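Local coordinates for carboxylic ester hydrolase (Aspergillus niger, PDB 7K4O), which hydrolyses ester bonds as a fungal tannin acyl hydrolase (tannase), probably by the serine-esterase mechanism of the alpha/beta-hydrolase clan, at residues R429-V434 / E449-W454; R456-P461 / L514-L519. One frame throughout, in Å; residues are numbered along the deposited sequence.

Overall arrangement
Both contacts are buried and sit on the same side of the chain's centre, their own centres about 12 Å apart. Contact 1 packs helix 425-438 against the end of helix 444-452; contact 2 joins strand 455-460, which follows that helix directly and is an outermost strand of the nine-stranded mixed sheet, to the loop 514-519. Contact 1 has no hydrogen bond between its segments and rests on apolar packing, with a zinc ion on its outer flank. Contact 2 adds one backbone hydrogen bond and two bridging waters. Trp517 links them: its NE1 meets Glu432, its carbonyl meets Asn452, and its ring packs edge-to-face with Trp431.

Contact 1: residues R429-V434 / E449-W454; sequences RYWESV and EALNEW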
ATOM      1  N   ARG A 429      10.344   6.066  -6.587  1.00 21.29           N
ATOM      2  CA  ARG A 429      11.214   5.293  -7.481  1.00 21.41           C
ATOM      3  C   ARG A 429      10.428   4.642  -8.624  1.00 21.28           C
ATOM      4  O   ARG A 429      10.895   4.606  -9.752  1.00 21.29           O
ATOM      5  CB  ARG A 429      12.020   4.242  -6.716  1.00 22.35           C
ATOM      6  CG  ARG A 429      13.047   3.605  -7.653  1.00 23.27           C
ATOM      7  CD  ARG A 429      13.918   2.602  -6.895  1.00 23.90           C
ATOM      8  NE  ARG A 429      14.942   2.054  -7.741  1.00 24.94           N
ATOM      9  CZ  ARG A 429      16.182   2.562  -7.889  1.00 27.44           C
ATOM     10  NH1 ARG A 429      16.571   3.624  -7.199  1.00 26.81           N
ATOM     11  NH2 ARG A 429      17.045   1.978  -8.702  1.00 25.48           N
ATOM     12  N   TYR A 430       9.275   4.069  -8.319  1.00 21.73           N
ATOM     13  CA  TYR A 430       8.508   3.372  -9.378  1.00 21.63           C
ATOM     14  C   TYR A 430       8.005   4.372 -10.413  1.00 20.45           C
ATOM     15  O   TYR A 430       8.076   4.081 -11.623  1.00 20.82           O
ATOM     16  CB  TYR A 430       7.361   2.564  -8.792  1.00 20.62           C
ATOM     17  CG  TYR A 430       6.623   1.803  -9.859  1.00 21.70           C
ATOM     18  CD1 TYR A 430       7.236   0.773 -10.577  1.00 20.63           C
ATOM     19  CD2 TYR A 430       5.318   2.150 -10.217  1.00 22.05           C
ATOM     20  CE1 TYR A 430       6.578   0.104 -11.604  1.00 21.66           C
ATOM     21  CE2 TYR A 430       4.638   1.475 -11.211  1.00 20.99           C
ATOM     22  CZ  TYR A 430       5.262   0.457 -11.906  1.00 20.87           C
ATOM     23  OH  TYR A 430       4.568  -0.162 -12.904  1.00 20.44           O
ATOM     24  N   TRP A 431       7.485   5.513  -9.961  1.00 21.58           N
ATOM     25  CA  TRP A 431       7.004   6.533 -10.921  1.00 21.30           C
ATOM     26  C   TRP A 431       8.168   6.951 -11.815  1.00 20.94           C
ATOM     27  O   TRP A 431       8.020   7.063 -13.055  1.00 21.46           O
ATOM     28  CB  TRP A 431       6.380   7.700 -10.155  1.00 22.33           C
ATOM     29  CG  TRP A 431       5.807   8.793 -11.000  1.00 22.05           C
ATOM     30  CD1 TRP A 431       4.481   8.971 -11.301  1.00 23.48           C
ATOM     31  CD2 TRP A 431       6.513   9.913 -11.569  1.00 22.20           C
ATOM     32  NE1 TRP A 431       4.311  10.132 -12.015  1.00 22.20           N
ATOM     33  CE2 TRP A 431       5.542  10.715 -12.217  1.00 22.48           C
ATOM     34  CE3 TRP A 431       7.852  10.330 -11.604  1.00 23.66           C
ATOM     35  CZ2 TRP A 431       5.879  11.897 -12.861  1.00 23.82           C
ATOM     36  CZ3 TRP A 431       8.174  11.502 -12.246  1.00 24.63           C
ATOM     37  CH2 TRP A 431       7.197  12.254 -12.888  1.00 25.46           C
ATOM     38  N   GLU A 432       9.359   7.107 -11.250  1.00 21.52           N
ATOM     39  CA  GLU A 432      10.522   7.478 -12.087  1.00 21.81           C
ATOM     40  C   GLU A 432      10.938   6.359 -13.051  1.00 22.07           C
ATOM     41  O   GLU A 432      11.378   6.655 -14.143  1.00 22.64           O
ATOM     42  CB  GLU A 432      11.701   7.854 -11.181  1.00 22.81           C
ATOM     43  CG  GLU A 432      11.495   9.069 -10.279  1.00 23.65           C
ATOM     44  CD  GLU A 432      11.440  10.405 -11.002  1.00 23.96           C
ATOM     45  OE1 GLU A 432      11.588  10.411 -12.220  1.00 26.10           O
ATOM     46  OE2 GLU A 432      11.268  11.433 -10.293  1.00 26.01           O
ATOM     47  N   SER A 433      10.798   5.103 -12.633  1.00 22.38           N
ATOM     48  CA  SER A 433      11.084   3.917 -13.470  1.00 21.97           C
ATOM     49  C   SER A 433      10.155   3.958 -14.667  1.00 21.30           C
ATOM     50  O   SER A 433      10.611   3.765 -15.828  1.00 21.60           O
ATOM     51  CB  SER A 433      10.931   2.630 -12.694  1.00 20.85           C
ATOM     52  OG  SER A 433      12.016   2.527 -11.768  1.00 22.24           O
ATOM     53  N   VAL A 434       8.864   4.147 -14.410  1.00 21.25           N
ATOM     54  CA  VAL A 434       7.858   4.182 -15.493  1.00 22.37           C
ATOM     55  C   VAL A 434       8.169   5.344 -16.438  1.00 21.36           C
ATOM     56  O   VAL A 434       8.175   5.163 -17.691  1.00 21.82           O
ATOM     57  CB  VAL A 434       6.432   4.256 -14.927  1.00 23.16           C
ATOM     58  CG1 VAL A 434       5.408   4.407 -16.039  1.00 22.47           C
ATOM     59  CG2 VAL A 434       6.100   3.024 -14.126  1.00 22.70           C
ATOM     60  N   GLU A 449       5.757  15.507 -17.591  1.00 24.78           N
ATOM     61  CA  GLU A 449       4.440  16.026 -18.034  1.00 25.00           C
ATOM     62  C   GLU A 449       3.690  14.919 -18.764  1.00 25.94           C
ATOM     63  O   GLU A 449       2.468  14.799 -18.552  1.00 24.29           O
ATOM     64  CB  GLU A 449       4.629  17.222 -18.961  1.00 27.82           C
ATOM     65  CG  GLU A 449       3.286  17.859 -19.345  1.00 26.71           C
ATOM     66  CD  GLU A 449       2.483  17.162 -20.445  1.00 23.28           C
ATOM     67  OE1 GLU A 449       3.136  16.537 -21.322  1.00 26.67           O
ATOM     68  OE2 GLU A 449       1.184  17.323 -20.514  1.00 27.99           O
ATOM     69  N   ALA A 450       4.359  14.163 -19.614  1.00 24.16           N
ATOM     70  CA  ALA A 450       3.689  13.103 -20.400  1.00 24.51           C
ATOM     71  C   ALA A 450       3.130  12.042 -19.435  1.00 22.93           C
ATOM     72  O   ALA A 450       1.927  11.661 -19.554  1.00 22.29           O
ATOM     73  CB  ALA A 450       4.622  12.506 -21.407  1.00 25.04           C
ATOM     74  N   LEU A 451       3.922  11.631 -18.442  1.00 22.67           N
ATOM     75  CA  LEU A 451       3.432  10.605 -17.486  1.00 21.47           C
ATOM     76  C   LEU A 451       2.290  11.160 -16.611  1.00 22.51           C
ATOM     77  O   LEU A 451       1.311  10.443 -16.316  1.00 23.31           O
ATOM     78  CB  LEU A 451       4.584  10.132 -16.613  1.00 21.92           C
ATOM     79  CG  LEU A 451       4.224   8.978 -15.658  1.00 22.02           C
ATOM     80  CD1 LEU A 451       3.641   7.783 -16.395  1.00 22.98           C
ATOM     81  CD2 LEU A 451       5.474   8.537 -14.893  1.00 24.73           C
ATOM     82  N   ASN A 452       2.403  12.420 -16.198  1.00 22.12           N
ATOM     83  CA  ASN A 452       1.430  13.115 -15.328  1.00 23.14           C
ATOM     84  C   ASN A 452       0.092  13.346 -16.046  1.00 20.51           C
ATOM     85  O   ASN A 452      -0.881  13.698 -15.348  1.00 23.53           O
ATOM     86  CB  ASN A 452       2.014  14.410 -14.733  1.00 24.08           C
ATOM     87  CG  ASN A 452       2.803  14.133 -13.465  1.00 26.72           C
ATOM     88  OD1 ASN A 452       2.580  13.109 -12.805  1.00 26.09           O
ATOM     89  ND2 ASN A 452       3.769  15.007 -13.123  1.00 24.97           N
ATOM     90  N   GLU A 453      -0.001  13.075 -17.317  1.00 22.04           N
ATOM     91  CA  GLU A 453      -1.338  13.069 -17.983  1.00 21.94           C
ATOM     92  C   GLU A 453      -2.181  11.885 -17.463  1.00 23.32           C
ATOM     93  O   GLU A 453      -3.424  11.929 -17.602  1.00 22.56           O
ATOM     94  CB  GLU A 453      -1.194  12.897 -19.485  1.00 24.26           C
ATOM     95  CG  GLU A 453      -0.569  14.087 -20.237  1.00 26.84           C
ATOM     96  CD  GLU A 453      -0.381  13.841 -21.721  1.00 31.18           C
ATOM     97  OE1 GLU A 453       0.225  14.687 -22.396  1.00 30.89           O
ATOM     98  OE2 GLU A 453      -0.772  12.764 -22.208  1.00 34.56           O
ATOM     99  N   TRP A 454      -1.587  10.816 -16.943  1.00 21.58           N
ATOM    100  CA  TRP A 454      -2.366   9.588 -16.643  1.00 20.22           C
ATOM    101  C   TRP A 454      -1.914   8.850 -15.369  1.00 22.78           C
ATOM    102  O   TRP A 454      -2.654   8.007 -14.883  1.00 22.33           O
ATOM    103  CB  TRP A 454      -2.413   8.666 -17.869  1.00 21.43           C
ATOM    104  CG  TRP A 454      -1.065   8.190 -18.294  1.00 20.94           C
ATOM    105  CD1 TRP A 454      -0.199   8.865 -19.099  1.00 22.12           C
ATOM    106  CD2 TRP A 454      -0.403   6.957 -17.913  1.00 21.15           C
ATOM    107  NE1 TRP A 454       0.946   8.127 -19.303  1.00 23.95           N
ATOM    108  CE2 TRP A 454       0.862   6.971 -18.557  1.00 23.23           C
ATOM    109  CE3 TRP A 454      -0.743   5.847 -17.132  1.00 23.47           C
ATOM    110  CZ2 TRP A 454       1.780   5.923 -18.446  1.00 23.43           C
ATOM    111  CZ3 TRP A 454       0.221   4.850 -16.969  1.00 22.48           C
ATOM    112  CH2 TRP A 454       1.426   4.890 -17.630  1.00 22.10           C
TER
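Leu451 leaves helix 444-452 with CB directed at helix 425-438 and CG anti to its backbone N (chi1 -175°), and its branches then divide. CG lies 3.8 Å from Trp431 NE1. CD2 continues over one face of the Trp431 indole, 3.5 Å from the centroid of the five-membered ring and only 13° off its normal, a CH-pi contact; CD2 also comes to 3.5 Å from Trp431 O. The other methyl, CD1, turns to Val434, where it meets CG1 at 3.8 Å, and also lies over a face of the Trp454 ring in its own segment. Val434 CG1 in turn reaches Trp454 CH2 at 4.3 Å, an oblique approach. At the edge of the Trp431 ring, near its plane, Asn452 OD1 stands 3.5 Å from CZ2, with the amide plane tilted 36° to the indole and ND2 hydrogen-bonded to the Trp517 carbonyl oxygen. The ring's NE1 donates instead to the carbonyl of Tyr455. Glu449 and Glu453 bind zinc on the exposed side. Leu451 thus packs where two consecutive helices meet, and Trp431, which also touches Tyr444 and Ala448, carries the contact on to Leu457 of edge strand 455-460, while Trp454 is backbone-bonded to Val411 of strand 410-416.

Contact 2: residues R456-P461 / L514-L519; sequences RLYTVP and LCAWPL
Leu514 overlaps the end of strand 455-460 with both methyls: CD2 comes to 3.6 Å from Pro461 CD, and CD1 to 4.0 Å from Val460 CG2, the side chains crossing obliquely in each case. Its CG is anti to its own carbonyl carbon, and its CB faces the strand. The Tyr458 ring lies beside the loop backbone, with the Leu514 carbonyl oxygen at its edge, near the ring plane, 3.4 Å from CD2. Ala516 CB touches two side chains of one strand face: Tyr458 at CE2, and Arg456 at NH2, 3.3 Å away. Arg456 reaches this place through a bend at chi3 (73°); its NH1 and NH2 bond to the carbonyls of Asn452 and Thr496. Trp517 and Leu457 run side by side in the same direction, CB to CB at 4.0 Å.

One direct hydrogen bond spans the segments, from Trp517 N to Leu457 O at 2.8 Å. It is nearly straight at the hydrogen (160°) and meets the oxygen almost along the C=O axis (169°). Ala516 CA adds a C-H...O contact to the same oxygen. One water accepts from Leu457 N and lies 2.8 Å from Trp517 O, to which it probably donates, while another accepts from Thr459 N and donates to Cys515 O at 2.7 Å. Cys515 is further tied to Cys532 by a disulfide. With two of three backbone links passing through water, the loop crosses this edge strand obliquely and does not extend the sheet as a regular strand, and buried strand amides are satisfied by solvent held in place.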
ATOM      1  N   ARG A 456      -0.386   9.879 -11.664  1.00 21.12           N
ATOM      2  CA  ARG A 456      -0.047  10.964 -10.735  1.00 22.64           C
ATOM      3  C   ARG A 456       0.207  10.380  -9.359  1.00 22.34           C
ATOM      4  O   ARG A 456      -0.498   9.478  -8.910  1.00 23.00           O
ATOM      5  CB  ARG A 456      -1.147  12.041 -10.753  1.00 22.45           C
ATOM      6  CG  ARG A 456      -1.328  12.653 -12.130  1.00 22.88           C
ATOM      7  CD  ARG A 456      -2.509  13.628 -12.245  1.00 23.90           C
ATOM      8  NE  ARG A 456      -2.165  14.848 -11.555  1.00 24.56           N
ATOM      9  CZ  ARG A 456      -1.407  15.826 -12.052  1.00 27.76           C
ATOM     10  NH1 ARG A 456      -0.928  15.778 -13.283  1.00 27.41           N
ATOM     11  NH2 ARG A 456      -1.178  16.890 -11.305  1.00 28.24           N
ATOM     12  N   LEU A 457       1.227  10.938  -8.706  1.00 22.63           N
ATOM     13  CA  LEU A 457       1.752  10.475  -7.423  1.00 22.87           C
ATOM     14  C   LEU A 457       1.741  11.631  -6.419  1.00 22.78           C
ATOM     15  O   LEU A 457       2.209  12.751  -6.767  1.00 24.84           O
ATOM     16  CB  LEU A 457       3.184   9.970  -7.648  1.00 22.12           C
ATOM     17  CG  LEU A 457       3.979   9.665  -6.388  1.00 22.93           C
ATOM     18  CD1 LEU A 457       3.369   8.526  -5.569  1.00 24.63           C
ATOM     19  CD2 LEU A 457       5.415   9.349  -6.786  1.00 24.88           C
ATOM     20  N   TYR A 458       1.285  11.354  -5.223  1.00 23.43           N
ATOM     21  CA  TYR A 458       1.101  12.377  -4.173  1.00 24.51           C
ATOM     22  C   TYR A 458       1.633  11.842  -2.851  1.00 24.25           C
ATOM     23  O   TYR A 458       1.213  10.764  -2.419  1.00 24.81           O
ATOM     24  CB  TYR A 458      -0.377  12.771  -4.038  1.00 24.49           C
ATOM     25  CG  TYR A 458      -1.068  13.152  -5.315  1.00 24.83           C
ATOM     26  CD1 TYR A 458      -1.620  12.164  -6.109  1.00 24.88           C
ATOM     27  CD2 TYR A 458      -1.239  14.476  -5.711  1.00 26.84           C
ATOM     28  CE1 TYR A 458      -2.295  12.453  -7.278  1.00 24.76           C
ATOM     29  CE2 TYR A 458      -1.919  14.773  -6.883  1.00 27.25           C
ATOM     30  CZ  TYR A 458      -2.460  13.767  -7.664  1.00 28.34           C
ATOM     31  OH  TYR A 458      -3.134  14.009  -8.852  1.00 29.47           O
ATOM     32  N   THR A 459       2.509  12.580  -2.167  1.00 25.44           N
ATOM     33  CA  THR A 459       2.840  12.211  -0.776  1.00 24.22           C
ATOM     34  C   THR A 459       1.887  12.897   0.191  1.00 24.83           C
ATOM     35  O   THR A 459       1.291  13.969  -0.156  1.00 25.55           O
ATOM     36  CB  THR A 459       4.326  12.443  -0.435  1.00 27.67           C
ATOM     37  OG1 THR A 459       4.607  13.833  -0.241  1.00 28.79           O
ATOM     38  CG2 THR A 459       5.256  11.861  -1.489  1.00 27.41           C
ATOM     39  N   VAL A 460       1.687  12.291   1.345  1.00 25.94           N
ATOM     40  CA  VAL A 460       0.694  12.803   2.329  1.00 25.15           C
ATOM     41  C   VAL A 460       1.469  13.304   3.550  1.00 27.97           C
ATOM     42  O   VAL A 460       1.968  12.496   4.358  1.00 28.03           O
ATOM     43  CB  VAL A 460      -0.341  11.742   2.713  1.00 24.99           C
ATOM     44  CG1 VAL A 460      -1.453  12.357   3.550  1.00 27.17           C
ATOM     45  CG2 VAL A 460      -0.903  11.055   1.455  1.00 27.15           C
ATOM     46  N   PRO A 461       1.502  14.641   3.763  1.00 27.90           N
ATOM     47  CA  PRO A 461       2.202  15.211   4.921  1.00 29.40           C
ATOM     48  C   PRO A 461       1.830  14.580   6.246  1.00 26.13           C
ATOM     49  O   PRO A 461       0.664  14.421   6.581  1.00 29.99           O
ATOM     50  CB  PRO A 461       1.772  16.696   4.918  1.00 30.70           C
ATOM     51  CG  PRO A 461       1.521  16.990   3.477  1.00 31.28           C
ATOM     52  CD  PRO A 461       0.946  15.691   2.902  1.00 27.87           C
ATOM     53  N   LEU A 514      -3.083  18.188  -1.940  1.00 27.75           N
ATOM     54  CA  LEU A 514      -1.733  17.537  -2.024  1.00 25.23           C
ATOM     55  C   LEU A 514      -1.114  17.775  -3.379  1.00 25.21           C
ATOM     56  O   LEU A 514      -1.761  17.577  -4.433  1.00 27.02           O
ATOM     57  CB  LEU A 514      -1.879  16.047  -1.719  1.00 25.44           C
ATOM     58  CG  LEU A 514      -2.637  15.620  -0.485  1.00 28.41           C
ATOM     59  CD1 LEU A 514      -2.736  14.091  -0.426  1.00 30.59           C
ATOM     60  CD2 LEU A 514      -1.978  16.131   0.784  1.00 30.15           C
ATOM     61  N   CYS A 515       0.132  18.267  -3.391  1.00 24.15           N
ATOM     62  CA  CYS A 515       0.936  18.508  -4.606  1.00 26.36           C
ATOM     63  C   CYS A 515       1.253  17.180  -5.313  1.00 25.25           C
ATOM     64  O   CYS A 515       1.495  16.166  -4.616  1.00 27.20           O
ATOM     65  CB  CYS A 515       2.256  19.210  -4.269  1.00 32.00           C
ATOM     66  SG  CYS A 515       1.977  20.860  -3.560  0.91 34.51           S
ATOM     67  N   ALA A 516       1.209  17.204  -6.628  1.00 26.28           N
ATOM     68  CA  ALA A 516       1.561  16.084  -7.518  1.00 25.25           C
ATOM     69  C   ALA A 516       3.056  16.120  -7.746  1.00 24.60           C
ATOM     70  O   ALA A 516       3.598  17.152  -8.187  1.00 25.81           O
ATOM     71  CB  ALA A 516       0.848  16.181  -8.839  1.00 26.58           C
ATOM     72  N   TRP A 517       3.697  14.995  -7.476  1.00 24.13           N
ATOM     73  CA  TRP A 517       5.112  14.763  -7.831  1.00 26.18           C
ATOM     74  C   TRP A 517       5.327  15.198  -9.259  1.00 24.37           C
ATOM     75  O   TRP A 517       4.513  14.918 -10.133  1.00 25.43           O
ATOM     76  CB  TRP A 517       5.450  13.260  -7.647  1.00 24.86           C
ATOM     77  CG  TRP A 517       6.883  12.945  -7.930  1.00 23.79           C
ATOM     78  CD1 TRP A 517       7.414  12.459  -9.077  1.00 24.58           C
ATOM     79  CD2 TRP A 517       7.999  13.234  -7.061  1.00 24.18           C
ATOM     80  NE1 TRP A 517       8.785  12.405  -8.976  1.00 24.49           N
ATOM     81  CE2 TRP A 517       9.162  12.898  -7.763  1.00 23.92           C
ATOM     82  CE3 TRP A 517       8.113  13.818  -5.793  1.00 25.06           C
ATOM     83  CZ2 TRP A 517      10.438  13.097  -7.231  1.00 25.79           C
ATOM     84  CZ3 TRP A 517       9.375  13.974  -5.243  1.00 25.91           C
ATOM     85  CH2 TRP A 517      10.508  13.645  -5.975  1.00 25.95           C
ATOM     86  N   PRO A 518       6.448  15.848  -9.633  1.00 23.94           N
ATOM     87  CA  PRO A 518       7.596  16.159  -8.761  1.00 26.08           C
ATOM     88  C   PRO A 518       7.589  17.518  -8.056  1.00 28.29           C
ATOM     89  O   PRO A 518       8.616  17.894  -7.481  1.00 28.22           O
ATOM     90  CB  PRO A 518       8.738  16.160  -9.780  1.00 25.14           C
ATOM     91  CG  PRO A 518       8.120  16.733 -11.025  1.00 27.69           C
ATOM     92  CD  PRO A 518       6.711  16.180 -11.023  1.00 25.86           C
ATOM     93  N   LEU A 519       6.432  18.171  -8.030  1.00 27.74           N
ATOM     94  CA  LEU A 519       6.277  19.406  -7.242  1.00 28.18           C
ATOM     95  C   LEU A 519       6.221  19.029  -5.767  1.00 31.35           C
ATOM     96  O   LEU A 519       5.788  17.909  -5.392  1.00 26.76           O
ATOM     97  CB  LEU A 519       5.006  20.145  -7.701  1.00 28.29           C
ATOM     98  CG  LEU A 519       4.978  20.527  -9.184  1.00 29.27           C
ATOM     99  CD1 LEU A 519       3.626  21.136  -9.537  1.00 31.38           C
ATOM    100  CD2 LEU A 519       6.104  21.502  -9.518  1.00 33.03           C
TER
HETATM  101  O   HOH W   1       2.474  13.063 -10.137  1.00 25.45           O
HETATM  102  O   HOH W   2       3.405  15.229  -2.908  1.00 28.41           O